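Local coordinates for choline/ethanolamine kinase family protein (Mesorhizobium loti, PDB 3DXQ), which probably phosphorylates ethanolamine, choline or a related small alcohol, as a kinase-like phosphotransferase, at residues F126-F131 against P205-G210; L209-V214 against A248-L253; V34-D39 against T86-G91; C182-D187 against W193-E198. All coordinates share one frame; numbering follows the deposited sequence. Where two conformers were deposited one is given.

Overall arrangement
Interaction 3 comes first along the chain, in the five-stranded antiparallel sheet of the N-terminal lobe; the other three lie in the C-terminal lobe. Interactions 1 and 2 share helix 206-215, with Leu209 and Gly210 in both, and join where Trp207 packs on Cys250, about 10 Å centre to centre; interaction 2 closes last. Interaction 4, the hairpin of strands 185-187 and 192-194 on the side facing the N-terminal lobe, falls in sequence between the halves of interaction 1. It touches interaction 2 through Phe185 and Leu212, and interaction 3, about 13 Å away centre to centre, through Trp193 and Leu186 against Ile89. Interactions 1 and 3 stay about 17 Å apart at their nearest atoms; by touching both 2 and 3, the hairpin links the lobes.

Interaction 1. Residues F126-F131 against P205-G210; sequences FRFELF and PLWDLG
Phe128 (chi1 -174°) and Trp207 (chi1 162°) both hold CG opposite their own backbone N, and these first torsions swing the two rings toward each other, one from the loop that leads into helix 130-141, the other from the first turn of helix 206-215. The phenyl ring comes in over one face of the indole. Its CE2 lies 4.0 Å above the Trp207 plane, over the centre, while Phe128 CZ is 3.8 Å from Trp207 CZ2. The ring planes meet at 44°, a slanted pairing that is neither a stack nor a T. Leu130 takes the far corner of the same indole with its forked end: CD2 is 3.6 Å and CD1 3.8 Å from Trp207 CZ3. Phenylalanine and leucine thus divide the tryptophan between them, the ring by the CE2-CZ2 side and the methyls by the benzo corner.

The indole is also fixed from outside the pair. Its NE1 is hydrogen-bonded to Cys178 O, and the next residue, Asp208, accepts from the backbone N of both His177 and Cys178 and from His118 NE2, reminiscent of the helix aspartate that holds the catalytic loop in protein kinases. Helix 237-263 packs alongside, with Tyr246 on Leu130 and Cys250 on Trp207.

Everything exchanged between the two segments is apolar and buried. The one polar atom of the indole is satisfied elsewhere, which leaves its carbon surface to Phe128 and Leu130 and ties the entry to helix 130-141 to the residues around Cys178, probably the catalytic loop by comparison with kinases.

Interaction 2. Residues L209-V214 against A248-L253; sequences LGDLSV and AMCDLL
Two helices of the C-terminal lobe, 206-215 and 237-263, lie against each other here, Asp211 and Val214 from the first meeting Cys250 and Asp251 from the second. The backbones come close: the CA atoms of Asp211 and Cys250 are only 6.1 Å apart, and those of Val214 and Asp251 are 7.5 Å apart. Gly210, which has no side chain to put between the helices, sits beside this approach.

Cys250 sends its thiol straight at the neighbouring helix, SG trans to the backbone N (chi1 -171°), and meets the carboxylate of Asp211 on its OD2 side. SG is 3.0 Å from OD2 of Asp211 and 3.8 Å from its OD1, and thus lies nearer the first oxygen; at this resolution the short spacing is no evidence of a bond. The same aspartate also touches Pro180.

One turn later Val214 turns a single methyl, CG1, onto the carboxylate of Asp251. That methyl lies 3.3 Å from Asp251 OD1 and 3.6 Å from OD2, close to both oxygens. Asp251 spends its charge elsewhere: OD1 makes salt bridges with Arg278 NE and Arg281 NH2 of helix 271-287, and Val214 also packs on both arginine side chains. Met249, on another flank of its helix, packs on Leu130 and on helix 152-167.

All four touching residues are buried. The charge of Asp251 is balanced by Arg278 and Arg281 between helices 237-263 and 271-287, while Val214 of helix 206-215, its methyl set against the carboxylate, serves as an apolar lid that probably limits the access of water.

Interaction 3. Residues V34-D39 against T86-G91; sequences VFRAGD and TRYIAG
Arg36 lies flat along Tyr88, reaching from strand 32-37 past the start of strand 40-45 to the residue that follows strand 84-87. Its side chain is stretched out, with CG trans to the backbone N (chi1 -174°) and the chain extended from CG to NE, so that methylene and guanidinium alike run over one face of the phenol. Arg36 CD stands 3.6 Å from the centroid of the Tyr88 ring, almost on the ring normal, in a CH-pi contact. Farther out the guanidinium stacks on the CE2 side, its plane 12° from that of the ring; Arg36 NH1 is 3.4 Å from Tyr88 CE2.

A hydrogen bond sets the rotation of the guanidinium: Arg36 NE donates its N-H to Gly38 O over 3.0 Å, in the guanidinium plane, and NH2 adds a weak bond to the same oxygen. The backbone closes the contact where Tyr88 N donates to Asp39 O (2.8 Å, 157°). Tyr88 also packs on Cys41.

A leucine at Arg36 would probably leave much of the Tyr88 face without its flat cover and Gly38 O without its side-chain donors.

The residues after Tyr88 lead toward the C-terminal lobe, consistent with the interlobe linker of kinase-like folds. A cationic plane laid on an aromatic face, with N-H groups directed to a carbonyl at the guanidinium edge, combines cation-pi attraction with hydrogen bonding at a partly exposed surface.

Interaction 4. Residues C182-D187 against W193-E198; sequences CENFLD and WIVDWE
Leu186 and Trp193 form the hydrogen-bonded pair of a short antiparallel hairpin, Leu186 N to Trp193 O at 3.0 Å and Trp193 N to Leu186 O at 2.9 Å. On the face carrying Phe185 and Ile194, the two side chains run alongside each other, and the isoleucine tip nestles against the phenyl, CD1 3.7 Å from Phe185 CE2. On the face of Leu186 and Trp193, Leu186 CD1 reaches on to Val195 CG1, just beyond the strand, at 3.9 Å, the two side chains crossing nearly at right angles.

Past the strands Val195 N still donates to Asn184 O, and Val195 CG2 packs beside that carbonyl. Asn184 in turn fits over the bend at Asp196, its OD1 3.4 Å from Asp196 CB, with amide and carboxylate planes 28° apart. An alanine in place of Asn184 would probably open a gap beside Asp196 CB and forfeit the weak bond from ND2 to Asp179 O.

Asn32 binds Asp196 OD1, and His177 binds Val195 O. In relatives, the asparagine and aspartate at these places hold magnesium; bringing their oxygen-bearing groups near each other, on a hairpin braced by apolar faces, is consistent with such a metal site.

Interaction 1. Residues F126-F131 against P205-G210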
# COMPACT_ATOMS: atom_id res chain seq x y z
N PHE A 126 -8.78 11.47 -6.13
CA PHE A 126 -9.82 10.61 -5.59
C PHE A 126 -9.71 10.43 -4.09
O PHE A 126 -8.66 10.56 -3.51
CB PHE A 126 -9.82 9.28 -6.34
CG PHE A 126 -10.03 9.42 -7.83
CD1 PHE A 126 -11.00 10.30 -8.35
CD2 PHE A 126 -9.29 8.66 -8.73
CE1 PHE A 126 -11.19 10.42 -9.73
CE2 PHE A 126 -9.49 8.77 -10.12
CZ PHE A 126 -10.43 9.65 -10.61
N ARG A 127 -10.86 10.16 -3.48
CA ARG A 127 -10.99 9.99 -2.05
C ARG A 127 -10.95 8.49 -1.78
O ARG A 127 -11.59 7.72 -2.48
CB ARG A 127 -12.33 10.60 -1.61
CG ARG A 127 -12.74 10.39 -0.16
CD ARG A 127 -11.97 11.28 0.79
NE ARG A 127 -12.40 11.10 2.18
CZ ARG A 127 -11.91 10.20 3.04
NH1 ARG A 127 -10.95 9.34 2.70
NH2 ARG A 127 -12.39 10.15 4.28
N PHE A 128 -10.17 8.08 -0.79
CA PHE A 128 -10.09 6.67 -0.42
C PHE A 128 -11.34 6.35 0.40
O PHE A 128 -11.61 7.01 1.39
CB PHE A 128 -8.82 6.40 0.38
CG PHE A 128 -8.59 4.94 0.68
CD1 PHE A 128 -8.01 4.10 -0.26
CD2 PHE A 128 -8.98 4.40 1.91
CE1 PHE A 128 -7.81 2.75 0.01
CE2 PHE A 128 -8.77 3.05 2.19
CZ PHE A 128 -8.18 2.23 1.24
N GLU A 129 -12.10 5.36 -0.04
CA GLU A 129 -13.38 5.01 0.61
C GLU A 129 -13.29 3.62 1.22
O GLU A 129 -13.67 2.63 0.60
CB GLU A 129 -14.53 5.07 -0.41
CG GLU A 129 -14.79 6.46 -1.03
CD GLU A 129 -15.49 7.41 -0.08
OE1 GLU A 129 -16.05 6.93 0.92
OE2 GLU A 129 -15.49 8.63 -0.34
N LEU A 130 -12.78 3.56 2.45
CA LEU A 130 -12.54 2.29 3.13
C LEU A 130 -13.81 1.45 3.32
O LEU A 130 -13.87 0.29 2.89
CB LEU A 130 -11.85 2.53 4.46
CG LEU A 130 -11.68 1.32 5.40
CD1 LEU A 130 -11.09 0.10 4.67
CD2 LEU A 130 -10.80 1.71 6.58
N PHE A 131 -14.83 2.04 3.93
CA PHE A 131 -16.06 1.32 4.22
C PHE A 131 -17.01 1.20 3.06
O PHE A 131 -17.89 0.32 3.07
CB PHE A 131 -16.75 1.94 5.43
CG PHE A 131 -15.94 1.80 6.66
CD1 PHE A 131 -15.92 0.59 7.34
CD2 PHE A 131 -15.13 2.83 7.09
CE1 PHE A 131 -15.14 0.42 8.46
CE2 PHE A 131 -14.34 2.67 8.23
CZ PHE A 131 -14.34 1.46 8.91
N PRO A 205 -4.20 9.84 7.07
CA PRO A 205 -2.78 9.55 6.96
C PRO A 205 -2.35 8.30 7.69
O PRO A 205 -1.43 7.63 7.24
CB PRO A 205 -2.12 10.79 7.60
CG PRO A 205 -3.20 11.50 8.31
CD PRO A 205 -4.41 11.23 7.51
N LEU A 206 -2.99 8.00 8.82
CA LEU A 206 -2.62 6.82 9.60
C LEU A 206 -3.03 5.49 8.97
O LEU A 206 -2.68 4.42 9.48
CB LEU A 206 -3.14 6.93 11.05
CG LEU A 206 -2.60 8.14 11.79
CD1 LEU A 206 -2.81 8.03 13.27
CD2 LEU A 206 -1.11 8.40 11.44
N TRP A 207 -3.76 5.55 7.86
CA TRP A 207 -4.07 4.32 7.14
C TRP A 207 -2.77 3.77 6.55
O TRP A 207 -2.55 2.55 6.57
CB TRP A 207 -5.06 4.54 6.02
CG TRP A 207 -5.04 3.43 5.06
CD1 TRP A 207 -4.21 3.29 3.98
CD2 TRP A 207 -5.86 2.27 5.09
NE1 TRP A 207 -4.47 2.11 3.33
CE2 TRP A 207 -5.49 1.47 3.98
CE3 TRP A 207 -6.89 1.83 5.92
CZ2 TRP A 207 -6.10 0.26 3.70
CZ3 TRP A 207 -7.50 0.62 5.65
CH2 TRP A 207 -7.10 -0.16 4.55
N ASP A 208 -1.94 4.67 6.02
CA ASP A 208 -0.66 4.30 5.44
C ASP A 208 0.23 3.61 6.46
O ASP A 208 0.85 2.57 6.15
CB ASP A 208 0.06 5.54 4.87
CG ASP A 208 -0.42 5.92 3.46
OD1 ASP A 208 -1.26 5.18 2.87
OD2 ASP A 208 0.07 6.95 2.93
N LEU A 209 0.31 4.20 7.65
CA LEU A 209 1.11 3.62 8.75
C LEU A 209 0.59 2.25 9.13
O LEU A 209 1.36 1.30 9.27
CB LEU A 209 1.19 4.54 9.97
CG LEU A 209 2.23 5.67 9.83
CD1 LEU A 209 1.92 6.65 8.69
CD2 LEU A 209 2.42 6.46 11.12
N GLY A 210 -0.73 2.13 9.27
CA GLY A 210 -1.32 0.84 9.65
C GLY A 210 -1.10 -0.23 8.59
O GLY A 210 -0.82 -1.40 8.90

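Interaction 2. Residues L209-V214 against A248-L253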
# COMPACT_ATOMS: atom_id res chain seq x y z
N LEU A 209 0.31 4.20 7.65
CA LEU A 209 1.11 3.62 8.75
C LEU A 209 0.59 2.25 9.13
O LEU A 209 1.36 1.30 9.27
CB LEU A 209 1.19 4.54 9.97
CG LEU A 209 2.23 5.67 9.83
CD1 LEU A 209 1.92 6.65 8.69
CD2 LEU A 209 2.42 6.46 11.12
N GLY A 210 -0.73 2.13 9.27
CA GLY A 210 -1.32 0.84 9.65
C GLY A 210 -1.10 -0.23 8.59
O GLY A 210 -0.82 -1.40 8.90
N ASP A 211 -1.21 0.18 7.33
CA ASP A 211 -1.08 -0.74 6.22
C ASP A 211 0.33 -1.29 6.12
O ASP A 211 0.53 -2.50 6.01
CB ASP A 211 -1.47 -0.05 4.92
CG ASP A 211 -1.73 -1.03 3.77
OD1 ASP A 211 -0.86 -1.83 3.39
OD2 ASP A 211 -2.82 -0.96 3.20
N LEU A 212 1.32 -0.40 6.18
CA LEU A 212 2.71 -0.83 6.15
C LEU A 212 2.99 -1.79 7.29
O LEU A 212 3.62 -2.82 7.07
CB LEU A 212 3.63 0.37 6.26
CG LEU A 212 5.12 0.10 6.40
CD1 LEU A 212 5.54 -0.98 5.38
CD2 LEU A 212 5.91 1.42 6.20
N SER A 213 2.53 -1.46 8.49
CA SER A 213 2.77 -2.30 9.66
C SER A 213 2.29 -3.72 9.46
O SER A 213 3.04 -4.67 9.73
CB SER A 213 2.09 -1.71 10.90
OG SER A 213 2.42 -2.44 12.06
N VAL A 214 1.04 -3.87 8.98
CA VAL A 214 0.47 -5.21 8.75
C VAL A 214 1.17 -5.93 7.59
O VAL A 214 1.33 -7.17 7.63
CB VAL A 214 -1.03 -5.15 8.47
CG1 VAL A 214 -1.54 -6.48 7.98
CG2 VAL A 214 -1.75 -4.79 9.70
N ALA A 248 -6.22 -3.69 11.55
CA ALA A 248 -7.33 -4.64 11.48
C ALA A 248 -8.15 -4.45 10.20
O ALA A 248 -8.42 -5.41 9.49
CB ALA A 248 -8.24 -4.54 12.73
N MSE A 249 -8.55 -3.22 9.90
CA MSE A 249 -9.38 -2.95 8.73
C MSE A 249 -8.68 -3.25 7.42
O MSE A 249 -9.32 -3.64 6.45
CB MSE A 249 -9.84 -1.50 8.71
CG MSE A 249 -10.87 -1.14 9.76
SE MSE A 249 -12.26 -2.52 9.98
CE MSE A 249 -13.64 -1.39 10.64
N CYS A 250 -7.37 -3.03 7.39
CA CYS A 250 -6.55 -3.33 6.23
C CYS A 250 -6.61 -4.80 5.89
O CYS A 250 -6.87 -5.19 4.77
CB CYS A 250 -5.12 -2.91 6.50
SG CYS A 250 -4.06 -2.98 5.08
N ASP A 251 -6.37 -5.64 6.88
CA ASP A 251 -6.51 -7.08 6.70
C ASP A 251 -7.91 -7.47 6.25
O ASP A 251 -8.07 -8.33 5.39
CB ASP A 251 -6.18 -7.84 7.99
CG ASP A 251 -4.72 -8.27 8.09
OD1 ASP A 251 -4.05 -8.42 7.06
OD2 ASP A 251 -4.26 -8.49 9.23
N LEU A 252 -8.92 -6.86 6.85
CA LEU A 252 -10.30 -7.19 6.52
C LEU A 252 -10.62 -6.88 5.06
O LEU A 252 -11.24 -7.69 4.37
CB LEU A 252 -11.28 -6.43 7.42
CG LEU A 252 -12.76 -6.74 7.20
CD1 LEU A 252 -13.05 -8.19 7.49
CD2 LEU A 252 -13.60 -5.86 8.05
N LEU A 253 -10.21 -5.69 4.62
CA LEU A 253 -10.43 -5.24 3.24
C LEU A 253 -9.93 -6.27 2.25
O LEU A 253 -10.69 -6.77 1.42
CB LEU A 253 -9.71 -3.91 2.99
CG LEU A 253 -9.84 -3.34 1.57
CD1 LEU A 253 -11.31 -3.01 1.32
CD2 LEU A 253 -8.94 -2.13 1.35

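Interaction 3. Residues V34-D39 against T86-G91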
# COMPACT_ATOMS: atom_id res chain seq x y z
N VAL A 34 8.02 -4.62 -14.40
CA VAL A 34 8.92 -3.49 -14.28
C VAL A 34 10.35 -3.89 -14.64
O VAL A 34 10.96 -4.70 -13.97
CB VAL A 34 8.87 -2.93 -12.85
CG1 VAL A 34 9.61 -1.59 -12.74
CG2 VAL A 34 7.43 -2.78 -12.43
N PHE A 35 10.90 -3.30 -15.69
CA PHE A 35 12.23 -3.64 -16.15
C PHE A 35 13.21 -2.48 -16.10
O PHE A 35 12.90 -1.38 -16.52
CB PHE A 35 12.15 -4.12 -17.60
CG PHE A 35 11.29 -5.30 -17.77
CD1 PHE A 35 11.81 -6.58 -17.66
CD2 PHE A 35 9.93 -5.15 -18.01
CE1 PHE A 35 11.01 -7.68 -17.81
CE2 PHE A 35 9.12 -6.25 -18.15
CZ PHE A 35 9.66 -7.52 -18.05
N ARG A 36 14.41 -2.73 -15.62
CA ARG A 36 15.42 -1.70 -15.61
C ARG A 36 16.16 -1.70 -16.95
O ARG A 36 16.71 -2.73 -17.32
CB ARG A 36 16.39 -1.94 -14.47
CG ARG A 36 17.38 -0.83 -14.31
CD ARG A 36 18.45 -1.20 -13.35
NE ARG A 36 19.66 -0.46 -13.68
CZ ARG A 36 20.82 -0.63 -13.07
NH1 ARG A 36 20.94 -1.51 -12.08
NH2 ARG A 36 21.87 0.10 -13.46
N ALA A 37 16.16 -0.56 -17.66
CA ALA A 37 16.83 -0.41 -18.94
C ALA A 37 17.82 0.73 -18.82
O ALA A 37 17.43 1.90 -18.88
CB ALA A 37 15.82 -0.11 -20.02
N GLY A 38 19.10 0.40 -18.64
CA GLY A 38 20.14 1.41 -18.44
C GLY A 38 19.99 1.99 -17.05
O GLY A 38 20.17 1.29 -16.06
N ASP A 39 19.63 3.26 -16.99
CA ASP A 39 19.39 3.97 -15.74
C ASP A 39 17.92 4.39 -15.61
O ASP A 39 17.56 5.16 -14.73
CB ASP A 39 20.32 5.20 -15.69
CG ASP A 39 21.77 4.82 -15.90
OD1 ASP A 39 22.23 3.92 -15.19
OD2 ASP A 39 22.46 5.39 -16.78
N THR A 86 10.28 5.73 -15.42
CA THR A 86 10.77 6.46 -14.26
C THR A 86 12.28 6.37 -14.24
O THR A 86 12.86 5.63 -15.03
CB THR A 86 10.21 5.86 -12.97
OG1 THR A 86 10.59 4.49 -12.87
CG2 THR A 86 8.71 5.96 -12.97
N ARG A 87 12.90 7.11 -13.35
CA ARG A 87 14.33 7.08 -13.24
C ARG A 87 14.69 5.98 -12.26
O ARG A 87 14.01 5.81 -11.24
CB ARG A 87 14.89 8.44 -12.82
CG ARG A 87 16.40 8.42 -12.67
CD ARG A 87 17.04 9.79 -12.80
NE ARG A 87 17.48 10.02 -14.17
CZ ARG A 87 16.88 10.82 -15.04
NH1 ARG A 87 15.79 11.51 -14.72
NH2 ARG A 87 17.37 10.93 -16.23
N TYR A 88 15.74 5.23 -12.57
CA TYR A 88 16.19 4.19 -11.68
C TYR A 88 17.06 4.79 -10.60
O TYR A 88 17.96 5.58 -10.90
CB TYR A 88 17.00 3.10 -12.39
CG TYR A 88 17.54 2.04 -11.45
CD1 TYR A 88 16.68 1.15 -10.81
CD2 TYR A 88 18.90 1.93 -11.21
CE1 TYR A 88 17.17 0.15 -9.95
CE2 TYR A 88 19.41 0.93 -10.36
CZ TYR A 88 18.52 0.05 -9.73
OH TYR A 88 19.00 -0.92 -8.89
N ILE A 89 16.79 4.37 -9.37
CA ILE A 89 17.54 4.74 -8.18
C ILE A 89 18.65 3.71 -7.87
O ILE A 89 18.39 2.63 -7.33
CB ILE A 89 16.59 4.79 -7.00
CG1 ILE A 89 15.57 5.89 -7.26
CG2 ILE A 89 17.34 5.06 -5.71
CD1 ILE A 89 14.40 5.84 -6.30
N ALA A 90 19.87 4.08 -8.24
CA ALA A 90 21.03 3.23 -8.05
C ALA A 90 21.29 3.09 -6.57
O ALA A 90 20.96 3.97 -5.79
CB ALA A 90 22.24 3.82 -8.76
N GLY A 91 21.86 1.95 -6.19
CA GLY A 91 22.18 1.65 -4.80
C GLY A 91 21.01 1.78 -3.87
O GLY A 91 21.13 2.33 -2.77

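Interaction 4. Residues C182-D187 against W193-E198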
# COMPACT_ATOMS: atom_id res chain seq x y z
N CYS A 182 5.70 -3.62 1.34
CA CYS A 182 7.11 -3.51 1.57
C CYS A 182 7.87 -3.31 0.26
O CYS A 182 8.78 -2.46 0.18
CB CYS A 182 7.62 -4.74 2.28
SG CYS A 182 6.95 -4.92 3.93
N GLU A 183 7.45 -4.07 -0.77
CA GLU A 183 8.10 -4.05 -2.09
C GLU A 183 8.05 -2.67 -2.75
O GLU A 183 8.89 -2.35 -3.58
CB GLU A 183 7.53 -5.10 -3.05
CG GLU A 183 6.06 -4.92 -3.44
CD GLU A 183 5.64 -5.78 -4.61
OE1 GLU A 183 6.11 -5.53 -5.75
OE2 GLU A 183 4.81 -6.69 -4.41
N ASN A 184 7.07 -1.86 -2.38
CA ASN A 184 6.96 -0.50 -2.91
C ASN A 184 7.96 0.51 -2.34
O ASN A 184 7.94 1.67 -2.74
CB ASN A 184 5.53 0.01 -2.67
CG ASN A 184 4.51 -0.72 -3.52
OD1 ASN A 184 4.85 -1.24 -4.58
ND2 ASN A 184 3.25 -0.73 -3.07
N PHE A 185 8.80 0.08 -1.40
CA PHE A 185 9.78 0.97 -0.79
C PHE A 185 11.17 0.65 -1.28
O PHE A 185 11.61 -0.49 -1.23
CB PHE A 185 9.77 0.83 0.73
CG PHE A 185 8.59 1.47 1.40
CD1 PHE A 185 7.39 0.77 1.53
CD2 PHE A 185 8.68 2.76 1.90
CE1 PHE A 185 6.31 1.35 2.13
CE2 PHE A 185 7.59 3.35 2.50
CZ PHE A 185 6.39 2.64 2.62
N LEU A 186 11.86 1.69 -1.74
CA LEU A 186 13.23 1.56 -2.19
C LEU A 186 14.08 2.29 -1.17
O LEU A 186 13.93 3.50 -0.99
CB LEU A 186 13.42 2.16 -3.58
CG LEU A 186 12.37 1.72 -4.61
CD1 LEU A 186 12.71 2.37 -5.95
CD2 LEU A 186 12.24 0.18 -4.72
N ASP A 187 14.98 1.56 -0.53
CA ASP A 187 15.77 2.12 0.54
C ASP A 187 17.19 2.41 0.11
O ASP A 187 17.91 1.49 -0.27
CB ASP A 187 15.81 1.13 1.71
CG ASP A 187 16.51 1.68 2.94
OD1 ASP A 187 16.55 2.92 3.12
OD2 ASP A 187 17.01 0.86 3.74
N TRP A 193 12.32 5.88 -0.90
CA TRP A 193 11.43 6.38 -1.92
C TRP A 193 10.27 5.40 -1.95
O TRP A 193 10.36 4.27 -1.46
CB TRP A 193 12.11 6.39 -3.26
CG TRP A 193 13.37 7.21 -3.35
CD1 TRP A 193 14.63 6.81 -3.02
CD2 TRP A 193 13.49 8.53 -3.86
NE1 TRP A 193 15.53 7.81 -3.28
CE2 TRP A 193 14.86 8.88 -3.80
CE3 TRP A 193 12.57 9.45 -4.36
CZ2 TRP A 193 15.34 10.12 -4.23
CZ3 TRP A 193 13.05 10.70 -4.79
CH2 TRP A 193 14.42 11.02 -4.72
N ILE A 194 9.15 5.83 -2.52
CA ILE A 194 7.98 4.96 -2.64
C ILE A 194 7.51 4.97 -4.11
O ILE A 194 7.54 6.02 -4.75
CB ILE A 194 6.83 5.39 -1.70
CG1 ILE A 194 7.40 5.83 -0.34
CG2 ILE A 194 5.84 4.28 -1.54
CD1 ILE A 194 6.39 6.31 0.66
N VAL A 195 7.11 3.80 -4.61
CA VAL A 195 6.61 3.62 -5.97
C VAL A 195 5.24 2.96 -5.95
O VAL A 195 4.80 2.52 -4.90
CB VAL A 195 7.59 2.74 -6.79
CG1 VAL A 195 8.99 3.29 -6.68
CG2 VAL A 195 7.54 1.26 -6.32
N ASP A 196 4.61 2.85 -7.12
CA ASP A 196 3.30 2.18 -7.32
C ASP A 196 2.15 2.94 -6.70
O ASP A 196 1.63 2.57 -5.65
CB ASP A 196 3.31 0.73 -6.82
CG ASP A 196 3.18 -0.29 -7.95
OD1 ASP A 196 4.00 -0.27 -8.89
OD2 ASP A 196 2.26 -1.14 -7.86
N TRP A 197 1.74 3.99 -7.39
CA TRP A 197 0.73 4.90 -6.86
C TRP A 197 -0.64 4.65 -7.41
O TRP A 197 -1.50 5.51 -7.35
CB TRP A 197 1.17 6.34 -7.16
CG TRP A 197 2.48 6.62 -6.52
CD1 TRP A 197 3.71 6.36 -7.03
CD2 TRP A 197 2.70 7.16 -5.21
NE1 TRP A 197 4.68 6.72 -6.14
CE2 TRP A 197 4.09 7.21 -5.01
CE3 TRP A 197 1.86 7.61 -4.19
CZ2 TRP A 197 4.66 7.71 -3.84
CZ3 TRP A 197 2.43 8.10 -3.02
CH2 TRP A 197 3.81 8.14 -2.86
N GLU A 198 -0.88 3.44 -7.89
CA GLU A 198 -2.18 3.15 -8.51
C GLU A 198 -3.39 3.21 -7.57
O GLU A 198 -4.50 3.50 -8.03
CB GLU A 198 -2.13 1.80 -9.23
CG GLU A 198 -1.93 0.61 -8.32
CD GLU A 198 -1.51 -0.64 -9.07
OE1 GLU A 198 -2.19 -1.00 -10.07
OE2 GLU A 198 -0.51 -1.25 -8.65